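Local structure of serine protease MT3772 (Mycobacterium tuberculosis, 3K6Y) at residues A[95-107]-A[220-233]. The protein is the protease domain of a membrane-bound serine endopeptidase that probably protects Mycobacterium tuberculosis against acid and oxidative stress. Residues are numbered along the deposited sequence; the frame is centred on the assembly and turned at random.
Sequences TVVSYDPSVDVAI and QLAKIGATQPVGTG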
loop_
_atom_site.group_PDB
_atom_site.type_symbol
_atom_site.label_atom_id
_atom_site.label_comp_id
_atom_site.label_asym_id
_atom_site.label_seq_id
_atom_site.Cartn_x
_atom_site.Cartn_y
_atom_site.Cartn_z
ATOM N N THR A 95 15.193 0.677 6.033
ATOM C CA THR A 95 14.393 -0.051 5.046
ATOM C C THR A 95 13.119 -0.511 5.746
ATOM O O THR A 95 13.187 -1.048 6.849
ATOM C CB THR A 95 15.187 -1.307 4.516
ATOM O OG1 THR A 95 16.388 -0.835 3.891
ATOM C CG2 THR A 95 14.374 -2.058 3.484
ATOM N N VAL A 96 11.971 -0.348 5.098
ATOM C CA VAL A 96 10.723 -0.853 5.662
ATOM C C VAL A 96 10.634 -2.350 5.291
ATOM O O VAL A 96 10.455 -2.692 4.122
ATOM C CB VAL A 96 9.505 -0.096 5.096
ATOM C CG1 VAL A 96 8.246 -0.623 5.729
ATOM C CG2 VAL A 96 9.640 1.415 5.336
ATOM N N VAL A 97 10.771 -3.236 6.277
ATOM C CA VAL A 97 10.775 -4.668 6.002
ATOM C C VAL A 97 9.505 -5.378 6.420
ATOM O O VAL A 97 9.275 -6.522 6.019
ATOM C CB VAL A 97 12.025 -5.386 6.605
ATOM C CG1 VAL A 97 13.288 -4.804 6.002
ATOM C CG2 VAL A 97 12.051 -5.305 8.128
ATOM N N SER A 98 8.664 -4.700 7.200
ATOM C CA SER A 98 7.330 -5.205 7.521
ATOM C C SER A 98 6.429 -3.989 7.630
ATOM O O SER A 98 6.822 -2.961 8.171
ATOM C CB SER A 98 7.348 -6.014 8.819
ATOM O OG SER A 98 6.062 -6.465 9.174
ATOM N N TYR A 99 5.222 -4.119 7.103
ATOM C CA TYR A 99 4.293 -3.009 7.021
ATOM C C TYR A 99 2.895 -3.599 7.086
ATOM O O TYR A 99 2.502 -4.374 6.205
ATOM C CB TYR A 99 4.525 -2.217 5.727
ATOM C CG TYR A 99 3.601 -1.033 5.556
ATOM C CD1 TYR A 99 3.923 0.224 6.066
ATOM C CD2 TYR A 99 2.405 -1.172 4.862
ATOM C CE1 TYR A 99 3.066 1.300 5.893
ATOM C CE2 TYR A 99 1.545 -0.102 4.698
ATOM C CZ TYR A 99 1.880 1.119 5.222
ATOM O OH TYR A 99 1.022 2.172 5.054
ATOM N N ASP A 100 2.132 -3.226 8.112
ATOM C CA ASP A 100 0.798 -3.784 8.333
ATOM C C ASP A 100 -0.153 -2.622 8.643
ATOM O O ASP A 100 -0.159 -2.071 9.738
ATOM C CB ASP A 100 0.815 -4.790 9.484
ATOM C CG ASP A 100 -0.517 -5.481 9.684
ATOM O OD1 ASP A 100 -1.564 -4.861 9.401
ATOM O OD2 ASP A 100 -0.509 -6.641 10.165
ATOM N N PRO A 101 -0.958 -2.216 7.656
ATOM C CA PRO A 101 -1.840 -1.069 7.818
ATOM C C PRO A 101 -3.114 -1.391 8.582
ATOM O O PRO A 101 -3.889 -0.471 8.863
ATOM C CB PRO A 101 -2.162 -0.704 6.371
ATOM C CG PRO A 101 -2.153 -1.998 5.656
ATOM C CD PRO A 101 -1.022 -2.786 6.296
ATOM N N SER A 102 -3.338 -2.664 8.889
ATOM C CA SER A 102 -4.514 -3.086 9.654
ATOM C C SER A 102 -4.208 -2.943 11.128
ATOM O O SER A 102 -4.936 -2.270 11.864
ATOM C CB SER A 102 -4.906 -4.526 9.319
ATOM O OG SER A 102 -5.233 -4.666 7.940
ATOM N N VAL A 103 -3.129 -3.577 11.582
ATOM C CA VAL A 103 -2.707 -3.415 12.965
ATOM C C VAL A 103 -2.127 -1.991 13.159
ATOM O O VAL A 103 -2.269 -1.411 14.240
ATOM C CB VAL A 103 -1.688 -4.509 13.354
ATOM C CG1 VAL A 103 -1.169 -4.301 14.757
ATOM C CG2 VAL A 103 -2.308 -5.906 13.228
ATOM N N ASP A 104 -1.520 -1.434 12.094
ATOM C CA ASP A 104 -0.854 -0.116 12.067
ATOM C C ASP A 104 0.544 -0.188 12.680
ATOM O O ASP A 104 0.855 0.564 13.607
ATOM C CB ASP A 104 -1.695 1.020 12.668
ATOM C CG ASP A 104 -1.187 2.400 12.280
ATOM O OD1 ASP A 104 -1.764 3.399 12.784
ATOM O OD2 ASP A 104 -0.224 2.516 11.489
ATOM N N VAL A 105 1.371 -1.098 12.157
ATOM C CA VAL A 105 2.744 -1.252 12.647
ATOM C C VAL A 105 3.667 -1.442 11.465
ATOM O O VAL A 105 3.301 -2.120 10.502
ATOM C CB VAL A 105 2.878 -2.472 13.584
ATOM C CG1 VAL A 105 4.353 -2.743 13.957
ATOM C CG2 VAL A 105 2.068 -2.260 14.836
ATOM N N ALA A 106 4.846 -0.832 11.542
ATOM C CA ALA A 106 5.920 -1.094 10.593
ATOM C C ALA A 106 7.166 -1.463 11.368
ATOM O O ALA A 106 7.390 -0.969 12.487
ATOM C CB ALA A 106 6.189 0.132 9.689
ATOM N N ILE A 107 7.987 -2.324 10.768
ATOM C CA ILE A 107 9.309 -2.616 11.322
ATOM C C ILE A 107 10.333 -2.173 10.297
ATOM O O ILE A 107 10.201 -2.465 9.090
ATOM C CB ILE A 107 9.487 -4.122 11.661
ATOM C CG1 ILE A 107 8.484 -4.521 12.757
ATOM C CG2 ILE A 107 10.935 -4.409 12.111
ATOM C CD1 ILE A 107 8.467 -6.023 13.111
ATOM N N GLN A 220 3.523 -8.987 14.847
ATOM C CA GLN A 220 4.384 -8.355 13.828
ATOM C C GLN A 220 5.812 -8.867 13.926
ATOM O O GLN A 220 6.534 -8.898 12.925
ATOM C CB GLN A 220 4.370 -6.830 13.970
ATOM C CG GLN A 220 2.959 -6.236 13.922
ATOM C CD GLN A 220 2.286 -6.528 12.613
ATOM O OE1 GLN A 220 2.885 -6.373 11.544
ATOM N NE2 GLN A 220 1.027 -6.932 12.676
ATOM N N LEU A 221 6.209 -9.293 15.121
ATOM C CA LEU A 221 7.585 -9.728 15.334
ATOM C C LEU A 221 7.928 -10.994 14.576
ATOM O O LEU A 221 9.107 -11.256 14.367
ATOM C CB LEU A 221 7.828 -9.915 16.808
ATOM C CG LEU A 221 7.567 -8.669 17.638
ATOM C CD1 LEU A 221 7.628 -9.007 19.130
ATOM C CD2 LEU A 221 8.508 -7.529 17.293
ATOM N N ALA A 222 6.919 -11.769 14.157
ATOM C CA ALA A 222 7.189 -12.913 13.291
ATOM C C ALA A 222 7.893 -12.580 11.999
ATOM O O ALA A 222 8.501 -13.462 11.399
ATOM C CB ALA A 222 5.922 -13.714 13.005
ATOM N N LYS A 223 7.835 -11.305 11.578
ATOM C CA LYS A 223 8.480 -10.875 10.351
ATOM C C LYS A 223 9.737 -10.093 10.637
ATOM O O LYS A 223 10.276 -9.500 9.729
ATOM C CB LYS A 223 7.543 -10.029 9.478
ATOM C CG LYS A 223 7.998 -9.919 8.023
ATOM C CD LYS A 223 6.842 -9.603 7.079
ATOM C CE LYS A 223 7.373 -9.332 5.675
ATOM N NZ LYS A 223 6.245 -9.106 4.705
ATOM N N ILE A 224 10.251 -10.130 11.877
ATOM C CA ILE A 224 11.411 -9.287 12.208
ATOM C C ILE A 224 12.667 -9.698 11.430
ATOM O O ILE A 224 13.572 -8.899 11.239
ATOM C CB ILE A 224 11.687 -9.263 13.719
ATOM C CG1 ILE A 224 12.578 -8.077 14.091
ATOM C CG2 ILE A 224 12.268 -10.617 14.218
ATOM C CD1 ILE A 224 12.731 -7.914 15.612
ATOM N N GLY A 225 12.713 -10.933 10.947
ATOM C CA GLY A 225 13.860 -11.412 10.205
ATOM C C GLY A 225 13.860 -11.010 8.751
ATOM O O GLY A 225 14.791 -11.336 8.032
ATOM N N ALA A 226 12.821 -10.300 8.312
ATOM C CA ALA A 226 12.779 -9.815 6.944
ATOM C C ALA A 226 13.891 -8.809 6.660
ATOM O O ALA A 226 14.347 -8.057 7.534
ATOM C CB ALA A 226 11.447 -9.201 6.667
ATOM N N THR A 227 14.335 -8.830 5.415
ATOM C CA THR A 227 15.406 -7.974 4.976
ATOM C C THR A 227 15.067 -7.152 3.730
ATOM O O THR A 227 15.648 -6.100 3.519
ATOM C CB THR A 227 16.678 -8.794 4.665
ATOM O OG1 THR A 227 16.349 -9.870 3.783
ATOM C CG2 THR A 227 17.299 -9.372 5.943
ATOM N N GLN A 228 14.096 -7.606 2.937
ATOM C CA GLN A 228 13.776 -6.932 1.677
ATOM C C GLN A 228 12.739 -5.844 1.880
ATOM O O GLN A 228 11.880 -5.973 2.741
ATOM C CB GLN A 228 13.260 -7.963 0.677
ATOM C CG GLN A 228 14.263 -9.033 0.351
ATOM C CD GLN A 228 15.579 -8.448 -0.032
ATOM O OE1 GLN A 228 15.671 -7.624 -0.954
ATOM N NE2 GLN A 228 16.627 -8.828 0.703
ATOM N N PRO A 229 12.786 -4.772 1.087
ATOM C CA PRO A 229 11.759 -3.737 1.270
ATOM C C PRO A 229 10.370 -4.196 0.852
ATOM O O PRO A 229 10.206 -4.877 -0.166
ATOM C CB PRO A 229 12.218 -2.600 0.354
ATOM C CG PRO A 229 13.098 -3.248 -0.662
ATOM C CD PRO A 229 13.763 -4.429 0.033
ATOM N N VAL A 230 9.374 -3.780 1.621
ATOM C CA VAL A 230 7.980 -4.029 1.261
ATOM C C VAL A 230 7.421 -2.622 0.917
ATOM O O VAL A 230 8.005 -1.605 1.312
ATOM C CB VAL A 230 7.223 -4.758 2.413
ATOM C CG1 VAL A 230 7.892 -6.102 2.710
ATOM C CG2 VAL A 230 7.132 -3.904 3.686
ATOM N N GLY A 231 6.317 -2.530 0.231
ATOM C CA GLY A 231 5.876 -1.148 -0.040
ATOM C C GLY A 231 5.346 -0.433 1.200
ATOM O O GLY A 231 5.120 -1.052 2.255
ATOM N N THR A 232 5.069 0.856 1.047
ATOM C CA THR A 232 4.460 1.655 2.104
ATOM C C THR A 232 3.040 2.079 1.766
ATOM O O THR A 232 2.485 2.974 2.411
ATOM C CB THR A 232 5.293 2.876 2.421
ATOM O OG1 THR A 232 5.533 3.553 1.188
ATOM C CG2 THR A 232 6.599 2.480 3.109
ATOM N N GLY A 233 2.412 1.427 0.795
ATOM C CA GLY A 233 0.985 1.613 0.574
ATOM C C GLY A 233 0.579 3.004 0.111
ATOM O O GLY A 233 1.335 3.736 -0.540
HETATM O O HOH W 1 10.356 -7.976 3.768
HETATM O O HOH W 2 4.760 -4.650 10.742
HETATM O O HOH W 3 4.394 -8.562 9.911
HETATM O O HOH W 4 4.828 -6.737 5.767
HETATM O O HOH W 5 2.080 -8.162 9.758
#
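Gln220 and Asp100 make the side-chain hydrogen bond of this contact: Gln220 NE2 donates to Asp100 OD2 over 3.0 Å, from above the carboxylate plane, with amide and carboxylate turned 71° apart. The other carboxylate oxygen, OD1, accepts from Ser102 N, closing an Asx turn, and from Val103 N, completing an Asx motif. Gln220 CG, anti to the carbonyl carbon (chi1 -55°), lies against Val105 CG1, and the bend at chi2 turns the amide toward Asp100. Waters join Gln220 OE1 to Asp100 OD2, Ser98 OG and Val105 O, and another accepts from both Lys223 NZ and Tyr99 N. Between strands 90-100 and 105-109, a beta hairpin of the first barrel in this chymotrypsin-like double-barrel fold, the connecting loop carries Asp104, the predicted triad acid, hydrogen-bonded to His75. The C-terminal tail follows helix 214-218 and runs along this hairpin. One backbone hydrogen bond, Val230 N to Val96 O (2.9 Å), ties it to the strand, beside a CA-H...O contact from Pro229 CA to the same oxygen. Apolar contacts add to it: Val230 CG2 lies 3.7 Å from Tyr99 CB, and farther along Val97 CB meets Ala226 CB at 3.9 Å. Thr232 CA sits 4.0 Å from the Tyr99 ring centroid, over one face in a CH-pi contact, while Tyr99 OH is hydrogen-bonded to Tyr161. Lys223 runs alongside Ser98 and brings CE to 3.4 Å from Val97 O.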